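Local coordinates for protein glutathione S-transferase (Cupriavidus metallidurans, PDB 4MK3) that probably transfers glutathione to electrophilic substrates and is seen here with glutathione sulfinic acid bound in its glutathione pocket, at residues A[112-126]-A[176-189]. Sequence-based numbering, arbitrary orientation. Where two conformers were deposited one is given.
Sequences VRCWEALADGLLDAA and TLADVAVGCALAYL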
ATOM      1  N   VAL A 112      11.481  -5.566   7.745  1.00 14.08           N
ATOM      2  CA  VAL A 112      11.750  -4.841   6.511  1.00 14.70           C
ATOM      3  C   VAL A 112      10.476  -4.361   5.837  1.00 14.86           C
ATOM      4  O   VAL A 112      10.425  -3.227   5.357  1.00 14.40           O
ATOM      5  CB  VAL A 112      12.599  -5.716   5.548  1.00 14.54           C
ATOM      6  CG1 VAL A 112      12.638  -5.163   4.120  1.00 14.10           C
ATOM      7  CG2 VAL A 112      14.002  -5.857   6.113  1.00 14.59           C
ATOM      8  N   ARG A 113       9.448  -5.201   5.796  1.00 13.57           N
ATOM      9  CA  ARG A 113       8.225  -4.786   5.134  1.00 14.12           C
ATOM     10  C   ARG A 113       7.469  -3.717   5.934  1.00 12.34           C
ATOM     11  O   ARG A 113       6.806  -2.862   5.338  1.00 13.51           O
ATOM     12  CB  ARG A 113       7.328  -5.993   4.871  1.00 15.19           C
ATOM     13  CG  ARG A 113       7.881  -7.073   3.939  1.00 19.61           C
ATOM     14  CD  ARG A 113       8.790  -6.609   2.825  1.00 28.33           C
ATOM     15  NE  ARG A 113       8.158  -5.866   1.735  1.00 25.48           N
ATOM     16  CZ  ARG A 113       7.561  -6.406   0.675  1.00 29.21           C
ATOM     17  NH1 ARG A 113       7.421  -7.718   0.578  1.00 28.90           N
ATOM     18  NH2 ARG A 113       7.091  -5.614  -0.282  1.00 24.21           N
ATOM     19  N   CYS A 114       7.582  -3.730   7.251  0.68 13.60           N
ATOM     20  CA  CYS A 114       6.960  -2.678   8.036  0.68 15.70           C
ATOM     21  C   CYS A 114       7.687  -1.341   7.833  0.68 12.34           C
ATOM     22  O   CYS A 114       7.052  -0.299   7.684  0.68 15.22           O
ATOM     23  CB  CYS A 114       6.895  -3.094   9.498  0.68 12.86           C
ATOM     24  SG  CYS A 114       6.068  -1.879  10.533  0.68 13.82           S
ATOM     25  N   TRP A 115       9.012  -1.366   7.767  1.00 13.15           N
ATOM     26  CA  TRP A 115       9.763  -0.185   7.392  1.00 13.70           C
ATOM     27  C   TRP A 115       9.302   0.350   6.046  1.00 12.88           C
ATOM     28  O   TRP A 115       9.142   1.560   5.866  1.00 12.98           O
ATOM     29  CB  TRP A 115      11.257  -0.480   7.318  1.00 14.51           C
ATOM     30  CG  TRP A 115      12.009  -0.331   8.602  1.00 13.08           C
ATOM     31  CD1 TRP A 115      12.495  -1.326   9.408  1.00 15.93           C
ATOM     32  CD2 TRP A 115      12.387   0.903   9.201  1.00 13.42           C
ATOM     33  NE1 TRP A 115      13.140  -0.770  10.499  1.00 15.85           N
ATOM     34  CE2 TRP A 115      13.097   0.595  10.377  1.00 14.00           C
ATOM     35  CE3 TRP A 115      12.201   2.247   8.857  1.00 14.38           C
ATOM     36  CZ2 TRP A 115      13.622   1.579  11.216  1.00 14.73           C
ATOM     37  CZ3 TRP A 115      12.748   3.226   9.689  1.00 14.52           C
ATOM     38  CH2 TRP A 115      13.435   2.885  10.856  1.00 15.26           C
ATOM     39  N   GLU A 116       9.116  -0.529   5.069  1.00 12.74           N
ATOM     40  CA  GLU A 116       8.661  -0.096   3.754  1.00 13.68           C
ATOM     41  C   GLU A 116       7.276   0.543   3.843  1.00 12.76           C
ATOM     42  O   GLU A 116       7.015   1.566   3.223  1.00 13.61           O
ATOM     43  CB  GLU A 116       8.656  -1.256   2.770  1.00 12.83           C
ATOM     44  CG  GLU A 116       8.149  -0.851   1.374  1.00 14.88           C
ATOM     45  CD  GLU A 116       7.982  -2.023   0.417  1.00 15.30           C
ATOM     46  OE1 GLU A 116       7.712  -3.159   0.869  1.00 15.19           O
ATOM     47  OE2 GLU A 116       8.146  -1.832  -0.810  1.00 16.54           O
ATOM     48  N   ALA A 117       6.395  -0.050   4.631  1.00 12.72           N
ATOM     49  CA  ALA A 117       5.052   0.515   4.816  1.00 13.29           C
ATOM     50  C   ALA A 117       5.111   1.887   5.480  1.00 14.11           C
ATOM     51  O   ALA A 117       4.306   2.779   5.159  1.00 14.15           O
ATOM     52  CB  ALA A 117       4.189  -0.434   5.598  1.00 13.96           C
ATOM     53  N   LEU A 118       6.018   2.065   6.421  1.00 13.36           N
ATOM     54  CA  LEU A 118       6.185   3.351   7.078  1.00 13.53           C
ATOM     55  C   LEU A 118       6.627   4.407   6.076  1.00 14.47           C
ATOM     56  O   LEU A 118       6.080   5.512   6.030  1.00 14.45           O
ATOM     57  CB  LEU A 118       7.197   3.231   8.218  1.00 14.63           C
ATOM     58  CG  LEU A 118       7.558   4.494   8.988  1.00 15.60           C
ATOM     59  CD1 LEU A 118       6.322   5.177   9.560  1.00 16.75           C
ATOM     60  CD2 LEU A 118       8.564   4.151  10.072  1.00 15.59           C
ATOM     61  N   ALA A 119       7.634   4.088   5.272  1.00 13.37           N
ATOM     62  CA  ALA A 119       8.133   5.016   4.264  1.00 13.00           C
ATOM     63  C   ALA A 119       7.078   5.329   3.203  1.00 15.17           C
ATOM     64  O   ALA A 119       6.859   6.484   2.841  1.00 14.58           O
ATOM     65  CB  ALA A 119       9.387   4.465   3.628  1.00 13.85           C
ATOM     66  N   ASP A 120       6.410   4.293   2.720  1.00 14.95           N
ATOM     67  CA  ASP A 120       5.379   4.462   1.702  1.00 13.67           C
ATOM     68  C   ASP A 120       4.228   5.289   2.277  1.00 14.99           C
ATOM     69  O   ASP A 120       3.606   6.074   1.567  1.00 15.43           O
ATOM     70  CB  ASP A 120       4.834   3.088   1.273  1.00 13.92           C
ATOM     71  CG  ASP A 120       5.740   2.325   0.288  1.00 19.54           C
ATOM     72  OD1 ASP A 120       6.852   2.785  -0.048  1.00 19.54           O
ATOM     73  OD2 ASP A 120       5.294   1.243  -0.153  1.00 20.28           O
ATOM     74  N   GLY A 121       3.921   5.084   3.549  1.00 14.05           N
ATOM     75  CA  GLY A 121       2.865   5.859   4.200  1.00 14.79           C
ATOM     76  C   GLY A 121       3.182   7.325   4.344  1.00 15.00           C
ATOM     77  O   GLY A 121       2.296   8.201   4.210  1.00 15.80           O
ATOM     78  N   LEU A 122       4.438   7.629   4.636  1.00 13.07           N
ATOM     79  CA  LEU A 122       4.918   9.007   4.636  1.00 14.53           C
ATOM     80  C   LEU A 122       4.703   9.592   3.223  1.00 15.59           C
ATOM     81  O   LEU A 122       4.146  10.695   3.069  1.00 16.68           O
ATOM     82  CB  LEU A 122       6.389   9.050   5.069  1.00 14.59           C
ATOM     83  CG  LEU A 122       7.009  10.433   5.203  1.00 17.34           C
ATOM     84  CD1 LEU A 122       8.295  10.350   6.012  1.00 15.66           C
ATOM     85  CD2 LEU A 122       7.314  11.098   3.859  1.00 16.72           C
ATOM     86  N   LEU A 123       5.112   8.854   2.189  1.00 14.76           N
ATOM     87  CA  LEU A 123       4.874   9.288   0.818  1.00 15.21           C
ATOM     88  C   LEU A 123       3.395   9.486   0.497  1.00 15.37           C
ATOM     89  O   LEU A 123       3.042  10.460  -0.172  1.00 16.01           O
ATOM     90  CB  LEU A 123       5.485   8.292  -0.172  1.00 14.61           C
ATOM     91  CG  LEU A 123       7.019   8.245  -0.173  1.00 15.88           C
ATOM     92  CD1 LEU A 123       7.490   7.168  -1.143  1.00 18.21           C
ATOM     93  CD2 LEU A 123       7.606   9.567  -0.524  1.00 18.08           C
ATOM     94  N   ASP A 124       2.532   8.587   0.972  1.00 13.99           N
ATOM     95  CA  ASP A 124       1.101   8.721   0.686  1.00 15.21           C
ATOM     96  C   ASP A 124       0.598  10.066   1.210  1.00 15.48           C
ATOM     97  O   ASP A 124      -0.164  10.753   0.536  1.00 16.43           O
ATOM     98  CB  ASP A 124       0.303   7.609   1.352  1.00 14.26           C
ATOM     99  CG  ASP A 124       0.571   6.216   0.769  1.00 15.44           C
ATOM    100  OD1 ASP A 124       1.058   6.081  -0.390  1.00 16.71           O
ATOM    101  OD2 ASP A 124       0.212   5.241   1.486  1.00 18.30           O
ATOM    102  N   ALA A 125       1.029  10.421   2.415  1.00 15.42           N
ATOM    103  CA  ALA A 125       0.610  11.663   3.049  1.00 16.17           C
ATOM    104  C   ALA A 125       1.192  12.868   2.308  1.00 15.98           C
ATOM    105  O   ALA A 125       0.507  13.875   2.090  1.00 17.95           O
ATOM    106  CB  ALA A 125       1.040  11.678   4.490  1.00 17.71           C
ATOM    107  N   ALA A 126       2.457  12.763   1.922  1.00 16.80           N
ATOM    108  CA  ALA A 126       3.114  13.841   1.195  1.00 17.51           C
ATOM    109  C   ALA A 126       2.445  14.068  -0.163  1.00 17.37           C
ATOM    110  O   ALA A 126       2.207  15.214  -0.564  1.00 20.42           O
ATOM    111  CB  ALA A 126       4.603  13.537   1.027  1.00 19.85           C
ATOM    112  N   THR A 176      18.892  -3.103   3.234  1.00 13.28           N
ATOM    113  CA  THR A 176      17.709  -3.828   2.779  1.00 13.41           C
ATOM    114  C   THR A 176      16.738  -2.873   2.101  1.00 12.05           C
ATOM    115  O   THR A 176      16.950  -1.664   2.006  1.00 11.97           O
ATOM    116  CB  THR A 176      16.949  -4.477   3.967  1.00 14.04           C
ATOM    117  OG1 THR A 176      16.379  -3.448   4.787  1.00 14.36           O
ATOM    118  CG2 THR A 176      17.845  -5.393   4.800  1.00 15.11           C
ATOM    119  N   LEU A 177      15.635  -3.450   1.640  1.00 12.95           N
ATOM    120  CA  LEU A 177      14.557  -2.649   1.082  1.00 12.42           C
ATOM    121  C   LEU A 177      14.057  -1.590   2.059  1.00 12.16           C
ATOM    122  O   LEU A 177      13.543  -0.554   1.635  1.00 13.12           O
ATOM    123  CB  LEU A 177      13.418  -3.584   0.664  1.00 12.00           C
ATOM    124  CG  LEU A 177      12.158  -2.942   0.069  1.00 13.41           C
ATOM    125  CD1 LEU A 177      12.469  -2.171  -1.202  1.00 15.34           C
ATOM    126  CD2 LEU A 177      11.113  -4.021  -0.214  1.00 15.21           C
ATOM    127  N   ALA A 178      14.189  -1.824   3.371  1.00 11.99           N
ATOM    128  CA  ALA A 178      13.825  -0.800   4.328  1.00 12.96           C
ATOM    129  C   ALA A 178      14.580   0.499   4.076  1.00 11.96           C
ATOM    130  O   ALA A 178      13.992   1.598   4.058  1.00 12.56           O
ATOM    131  CB  ALA A 178      14.084  -1.297   5.755  1.00 12.82           C
ATOM    132  N   ASP A 179      15.889   0.369   3.893  1.00 12.07           N
ATOM    133  CA  ASP A 179      16.731   1.531   3.633  1.00 12.98           C
ATOM    134  C   ASP A 179      16.398   2.191   2.320  1.00 12.12           C
ATOM    135  O   ASP A 179      16.344   3.425   2.233  1.00 12.24           O
ATOM    136  CB  ASP A 179      18.188   1.074   3.676  1.00 13.07           C
ATOM    137  CG  ASP A 179      18.506   0.391   4.967  1.00 13.13           C
ATOM    138  OD1 ASP A 179      18.560   1.084   6.020  1.00 13.03           O
ATOM    139  OD2 ASP A 179      18.651  -0.850   4.945  1.00 14.16           O
ATOM    140  N   VAL A 180      16.194   1.387   1.280  1.00 11.94           N
ATOM    141  CA  VAL A 180      15.789   1.943  -0.015  1.00 12.36           C
ATOM    142  C   VAL A 180      14.540   2.816   0.141  1.00 11.15           C
ATOM    143  O   VAL A 180      14.497   3.951  -0.331  1.00 11.67           O
ATOM    144  CB  VAL A 180      15.515   0.819  -1.030  1.00 11.55           C
ATOM    145  CG1 VAL A 180      15.013   1.380  -2.347  1.00 14.20           C
ATOM    146  CG2 VAL A 180      16.744  -0.015  -1.276  1.00 13.33           C
ATOM    147  N   ALA A 181      13.540   2.267   0.806  1.00 11.48           N
ATOM    148  CA  ALA A 181      12.247   2.925   0.933  1.00 12.28           C
ATOM    149  C   ALA A 181      12.385   4.225   1.735  1.00 11.84           C
ATOM    150  O   ALA A 181      11.873   5.278   1.343  1.00 12.78           O
ATOM    151  CB  ALA A 181      11.251   1.977   1.545  1.00 12.42           C
ATOM    152  N   VAL A 182      13.085   4.166   2.859  1.00 12.56           N
ATOM    153  CA  VAL A 182      13.304   5.348   3.689  1.00 13.17           C
ATOM    154  C   VAL A 182      14.101   6.409   2.940  1.00 11.53           C
ATOM    155  O   VAL A 182      13.731   7.582   2.931  1.00 12.36           O
ATOM    156  CB  VAL A 182      13.979   4.967   5.032  1.00 13.37           C
ATOM    157  CG1 VAL A 182      14.413   6.219   5.788  1.00 14.40           C
ATOM    158  CG2 VAL A 182      13.026   4.116   5.878  1.00 11.88           C
ATOM    159  N   GLY A 183      15.148   5.995   2.229  1.00 12.16           N
ATOM    160  CA  GLY A 183      15.944   6.921   1.462  1.00 13.23           C
ATOM    161  C   GLY A 183      15.145   7.651   0.400  1.00 12.97           C
ATOM    162  O   GLY A 183      15.327   8.844   0.137  1.00 12.56           O
ATOM    163  N   CYS A 184      14.269   6.910  -0.267  1.00 13.02           N
ATOM    164  CA  CYS A 184      13.400   7.504  -1.278  1.00 13.71           C
ATOM    165  C   CYS A 184      12.418   8.515  -0.685  1.00 12.63           C
ATOM    166  O   CYS A 184      12.150   9.577  -1.291  1.00 14.21           O
ATOM    167  CB  CYS A 184      12.649   6.422  -2.052  1.00 12.85           C
ATOM    168  SG  CYS A 184      13.729   5.506  -3.223  1.00 14.67           S
ATOM    169  N   ALA A 185      11.915   8.208   0.507  1.00 13.11           N
ATOM    170  CA  ALA A 185      10.977   9.080   1.199  1.00 13.85           C
ATOM    171  C   ALA A 185      11.672  10.371   1.630  1.00 14.73           C
ATOM    172  O   ALA A 185      11.148  11.465   1.414  1.00 14.04           O
ATOM    173  CB  ALA A 185      10.327   8.356   2.386  1.00 14.10           C
ATOM    174  N   LEU A 186      12.833  10.252   2.257  1.00 14.02           N
ATOM    175  CA  LEU A 186      13.519  11.436   2.742  1.00 15.08           C
ATOM    176  C   LEU A 186      13.969  12.333   1.597  1.00 14.76           C
ATOM    177  O   LEU A 186      13.819  13.547   1.651  1.00 14.92           O
ATOM    178  CB  LEU A 186      14.704  11.041   3.610  1.00 13.37           C
ATOM    179  CG  LEU A 186      14.400  10.298   4.904  1.00 15.47           C
ATOM    180  CD1 LEU A 186      15.700   9.920   5.592  1.00 16.44           C
ATOM    181  CD2 LEU A 186      13.507  11.164   5.799  1.00 17.51           C
ATOM    182  N   ALA A 187      14.468  11.719   0.516  1.00 14.82           N
ATOM    183  CA  ALA A 187      14.858  12.477  -0.654  1.00 14.46           C
ATOM    184  C   ALA A 187      13.659  13.166  -1.313  1.00 13.61           C
ATOM    185  O   ALA A 187      13.787  14.257  -1.873  1.00 15.63           O
ATOM    186  CB  ALA A 187      15.562  11.548  -1.674  1.00 16.43           C
ATOM    187  N   TYR A 188      12.496  12.517  -1.257  1.00 14.45           N
ATOM    188  CA  TYR A 188      11.291  13.140  -1.793  1.00 16.17           C
ATOM    189  C   TYR A 188      10.912  14.395  -1.016  1.00 16.38           C
ATOM    190  O   TYR A 188      10.540  15.407  -1.608  1.00 17.40           O
ATOM    191  CB  TYR A 188      10.116  12.170  -1.830  1.00 14.32           C
ATOM    192  CG  TYR A 188       8.913  12.754  -2.514  1.00 17.69           C
ATOM    193  CD1 TYR A 188       8.879  12.905  -3.890  1.00 18.22           C
ATOM    194  CD2 TYR A 188       7.791  13.127  -1.795  1.00 18.23           C
ATOM    195  CE1 TYR A 188       7.770  13.443  -4.526  1.00 20.01           C
ATOM    196  CE2 TYR A 188       6.690  13.645  -2.420  1.00 21.50           C
ATOM    197  CZ  TYR A 188       6.679  13.787  -3.782  1.00 19.03           C
ATOM    198  OH  TYR A 188       5.574  14.334  -4.430  1.00 25.74           O
ATOM    199  N   LEU A 189      11.017  14.334   0.314  1.00 14.54           N
ATOM    200  CA  LEU A 189      10.783  15.522   1.122  1.00 16.02           C
ATOM    201  C   LEU A 189      11.782  16.621   0.786  1.00 16.37           C
ATOM    202  O   LEU A 189      11.391  17.772   0.650  1.00 17.54           O
ATOM    203  CB  LEU A 189      10.838  15.168   2.603  1.00 15.24           C
ATOM    204  CG  LEU A 189       9.716  14.281   3.161  1.00 14.80           C
ATOM    205  CD1 LEU A 189       9.922  14.057   4.668  1.00 17.35           C
ATOM    206  CD2 LEU A 189       8.320  14.834   2.904  1.00 17.50           C
TER
HETATM  207  O   HOH W   1       9.375   4.217  -0.351  1.00 23.02           O
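With CG anti to the backbone N (chi1 179°) and the chain extended beyond it, Glu116 lays its carboxylate against CD2 of Leu177, whose own CG, also anti to N, swings the branch across to it; OE1 to CD2 is 3.7 Å. The two residues belong to the all-helical C-terminal domain of the glutathione transferase fold, where helices 106-134 and 177-192 run side by side, their segment axes 8.1 Å apart and only 9° from parallel. Small residues allow this closeness: Ala119 CB sits 3.7 Å from Ala181 CB and also packs against Ala185 CB. On one flank Trp115 CB presses on Ala178 CB at 3.3 Å, while its ring atom CE3 meets Val182 CG2. Further along, CD2 of Leu122 and CD2 of Leu189 reach tip to tip, and CD2 of Leu123 meets the Tyr188 ring obliquely, while the ring's edge takes Ala126 CB. Val112 CG2 packs on the hydroxyl of Thr176, the N-cap of helix 177-192, which forms a capping box with Asp179. No direct hydrogen bond joins 112-126 to 176-189. Arg113 grips Glu116 OE1 side-on through NE and NH2, the acceptor lying 3° out of the guanidinium plane, and Lys36 of helix 32-44 pairs with OE2. An alanine at Glu116 is likely to leave Arg113 and Lys36 without this shared buried counter-charge and to take away the carboxylate packed on Leu177 CD2. Lys36 also pairs with Asp120, which Arg86 holds too; near the far end, the Tyr188 side chain lies about 6 Å from the bound glutathione sulfinic acid. One water bridges the helices, donating to Asp120 OD1 at 2.9 Å and to the carbonyl oxygen of Ala181 at 3.2 Å.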